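Dihydroneopterin aldolase (Burkholderia thailandensis, PDB 3V9O) belongs to the dihydroneopterin aldolase family, whose small subunits pair helices with an antiparallel beta-sheet and here assemble as a tetramer that binds guanine. Local coordinates at residues A[96-101]-A[116-121]. Sequence-based numbering, arbitrary orientation.
Sequences TLCDAI and VSTEKP
Helix-on-sheet packing joins helix 94-106 to strand 113-120, an inner strand of the four-stranded antiparallel sheet, in the buried interior of the subunit. The axes of the two segments approach to 7.9 Å and run nearly antiparallel, at 156°. No hydrogen bond crosses; the contact is van der Waals, mostly between side chains, with C98 SG also against the backbone O of V116. C98 and T118 are the nearest pair, with CA atoms 6.0 Å apart. V116 and T118 both direct their CB atoms at the helix, while the intervening S117 points to the other side of the sheet.

The methyl of T118 meets the helix at two residues: CG2 lies 3.9 Å from C98 CB and also 3.9 Å from L97 CD2, the leucine crossing it obliquely. Its chi1 of 61° sets CG2 beside the backbone N and leaves OG1 in the crowded position between N and the carbonyl carbon. That hydroxyl is hydrogen-bonded to OE1 of Q94, a residue of the guanine pocket, which ties the strand to the start of the helix. C98 holds SG anti to its backbone N (chi1 -170°), bringing the sulfur 3.3 Å from V116 O and 3.9 Å from V116 CG1. One turn on, I101 crosses V116 obliquely, its CG2 branch 3.9 Å from V116 CG1.

Around this interface, the helix segment covers strand 113-120 and reaches over to strand 127-137 through C98 on V134. T118 has I51 of strand 47-58 as a neighbour within the sheet. L97 and I101 pack in turn on C85 of helix 76-87.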
ATOM      1  N   THR A  96      16.228 -17.118  -6.264  1.00 16.92           N
ATOM      2  CA  THR A  96      16.636 -17.540  -7.623  1.00 15.91           C
ATOM      3  C   THR A  96      15.550 -17.200  -8.642  1.00 16.98           C
ATOM      4  O   THR A  96      15.838 -16.624  -9.691  1.00 18.97           O
ATOM      5  CB  THR A  96      16.954 -18.986  -7.613  1.00 17.24           C
ATOM      6  OG1 THR A  96      18.077 -19.194  -6.734  1.00 20.09           O
ATOM      7  CG2 THR A  96      17.318 -19.492  -8.992  1.00 19.88           C
ATOM      8  N   LEU A  97      14.295 -17.459  -8.320  1.00 14.85           N
ATOM      9  CA  LEU A  97      13.204 -17.174  -9.239  1.00 15.42           C
ATOM     10  C   LEU A  97      12.973 -15.690  -9.333  1.00 15.13           C
ATOM     11  O   LEU A  97      12.827 -15.170 -10.462  1.00 15.92           O
ATOM     12  CB  LEU A  97      11.950 -17.889  -8.707  1.00 16.35           C
ATOM     13  CG  LEU A  97      10.687 -17.626  -9.547  1.00 17.03           C
ATOM     14  CD1 LEU A  97      10.812 -18.110 -10.952  1.00 20.19           C
ATOM     15  CD2 LEU A  97       9.421 -18.277  -8.856  1.00 18.54           C
ATOM     16  N   CYS A  98      12.910 -14.992  -8.212  1.00 13.94           N
ATOM     17  CA  CYS A  98      12.629 -13.582  -8.226  1.00 13.75           C
ATOM     18  C   CYS A  98      13.682 -12.798  -9.008  1.00 14.82           C
ATOM     19  O   CYS A  98      13.315 -11.932  -9.817  1.00 14.22           O
ATOM     20  CB  CYS A  98      12.558 -13.116  -6.764  1.00 14.71           C
ATOM     21  SG  CYS A  98      11.921 -11.436  -6.560  1.00 17.19           S
ATOM     22  N   ASP A  99      14.930 -13.083  -8.739  1.00 15.23           N
ATOM     23  CA  ASP A  99      16.022 -12.383  -9.403  1.00 15.39           C
ATOM     24  C   ASP A  99      16.002 -12.690 -10.906  1.00 17.06           C
ATOM     25  O   ASP A  99      16.302 -11.772 -11.725  1.00 17.25           O
ATOM     26  CB  ASP A  99      17.359 -12.840  -8.840  1.00 15.82           C
ATOM     27  CG  ASP A  99      17.630 -12.375  -7.388  1.00 17.04           C
ATOM     28  OD1 ASP A  99      16.843 -11.586  -6.805  1.00 19.78           O
ATOM     29  OD2 ASP A  99      18.657 -12.848  -6.859  1.00 19.79           O
ATOM     30  N   ALA A 100      15.672 -13.926 -11.313  1.00 15.28           N
ATOM     31  CA  ALA A 100      15.652 -14.271 -12.721  1.00 16.71           C
ATOM     32  C   ALA A 100      14.543 -13.544 -13.454  1.00 14.92           C
ATOM     33  O   ALA A 100      14.777 -13.071 -14.583  1.00 16.34           O
ATOM     34  CB  ALA A 100      15.515 -15.786 -12.911  1.00 17.66           C
ATOM     35  N   ILE A 101      13.371 -13.363 -12.842  1.00 14.03           N
ATOM     36  CA  ILE A 101      12.272 -12.666 -13.470  1.00 14.99           C
ATOM     37  C   ILE A 101      12.673 -11.208 -13.604  1.00 14.86           C
ATOM     38  O   ILE A 101      12.483 -10.598 -14.689  1.00 14.69           O
ATOM     39  CB  ILE A 101      11.000 -12.793 -12.636  1.00 14.44           C
ATOM     40  CG1 ILE A 101      10.495 -14.237 -12.697  1.00 14.79           C
ATOM     41  CG2 ILE A 101       9.869 -11.883 -13.214  1.00 13.47           C
ATOM     42  CD1 ILE A 101       9.485 -14.522 -11.537  1.00 14.55           C
ATOM     43  N   VAL A 116       9.644  -6.996  -8.604  1.00 13.05           N
ATOM     44  CA  VAL A 116       9.143  -8.374  -8.654  1.00 12.42           C
ATOM     45  C   VAL A 116       9.108  -8.919  -7.245  1.00 12.77           C
ATOM     46  O   VAL A 116      10.041  -8.737  -6.468  1.00 13.17           O
ATOM     47  CB  VAL A 116      10.056  -9.291  -9.437  1.00 13.22           C
ATOM     48  CG1 VAL A 116       9.435 -10.722  -9.502  1.00 14.61           C
ATOM     49  CG2 VAL A 116      10.299  -8.737 -10.837  1.00 16.50           C
ATOM     50  N   SER A 117       7.978  -9.520  -6.881  1.00 11.78           N
ATOM     51  CA  SER A 117       7.889 -10.303  -5.648  1.00 13.18           C
ATOM     52  C   SER A 117       7.438 -11.713  -5.999  1.00 11.16           C
ATOM     53  O   SER A 117       6.590 -11.938  -6.886  1.00 12.67           O
ATOM     54  CB  SER A 117       6.982  -9.676  -4.567  1.00 13.03           C
ATOM     55  OG  SER A 117       5.629  -9.653  -4.996  1.00 14.30           O
ATOM     56  N   THR A 118       7.981 -12.658  -5.261  1.00 12.14           N
ATOM     57  CA  THR A 118       7.464 -14.037  -5.217  1.00 12.32           C
ATOM     58  C   THR A 118       7.063 -14.342  -3.793  1.00 13.18           C
ATOM     59  O   THR A 118       7.622 -13.770  -2.854  1.00 13.18           O
ATOM     60  CB  THR A 118       8.523 -15.091  -5.700  1.00 13.17           C
ATOM     61  OG1 THR A 118       9.653 -15.025  -4.819  1.00 15.50           O
ATOM     62  CG2 THR A 118       9.031 -14.739  -7.148  1.00 14.15           C
ATOM     63  N   GLU A 119       6.064 -15.223  -3.620  1.00 12.66           N
ATOM     64  CA  GLU A 119       5.717 -15.638  -2.251  1.00 12.24           C
ATOM     65  C   GLU A 119       5.127 -17.007  -2.316  1.00 12.57           C
ATOM     66  O   GLU A 119       4.557 -17.462  -3.304  1.00 12.77           O
ATOM     67  CB  GLU A 119       4.786 -14.602  -1.600  1.00 12.04           C
ATOM     68  CG  GLU A 119       3.386 -14.574  -2.244  1.00 13.55           C
ATOM     69  CD  GLU A 119       2.552 -13.384  -1.864  1.00 18.12           C
ATOM     70  OE1 GLU A 119       3.110 -12.285  -1.750  1.00 19.31           O
ATOM     71  OE2 GLU A 119       1.304 -13.523  -1.816  1.00 19.83           O
ATOM     72  N   LYS A 120       5.245 -17.689  -1.156  1.00 12.91           N
ATOM     73  CA  LYS A 120       4.658 -19.004  -0.958  1.00 13.88           C
ATOM     74  C   LYS A 120       3.543 -18.907   0.046  1.00 14.10           C
ATOM     75  O   LYS A 120       3.783 -18.787   1.278  1.00 15.66           O
ATOM     76  CB  LYS A 120       5.719 -19.963  -0.395  1.00 16.10           C
ATOM     77  CG  LYS A 120       6.676 -20.424  -1.414  1.00 15.15           C
ATOM     78  CD  LYS A 120       7.735 -21.358  -0.686  1.00 22.44           C
ATOM     79  CE  LYS A 120       8.827 -21.723  -1.520  1.00 28.28           C
ATOM     80  NZ  LYS A 120       9.610 -22.843  -0.770  1.00 24.03           N
ATOM     81  N   PRO A 121       2.296 -18.981  -0.420  1.00 12.97           N
ATOM     82  CA  PRO A 121       1.163 -18.945   0.536  1.00 13.75           C
ATOM     83  C   PRO A 121       1.158 -20.101   1.501  1.00 15.73           C
ATOM     84  O   PRO A 121       0.544 -19.932   2.582  1.00 16.43           O
ATOM     85  CB  PRO A 121      -0.091 -18.981  -0.345  1.00 16.28           C
ATOM     86  CG  PRO A 121       0.439 -19.534  -1.718  1.00 18.29           C
ATOM     87  CD  PRO A 121       1.827 -19.007  -1.824  1.00 14.57           C
TER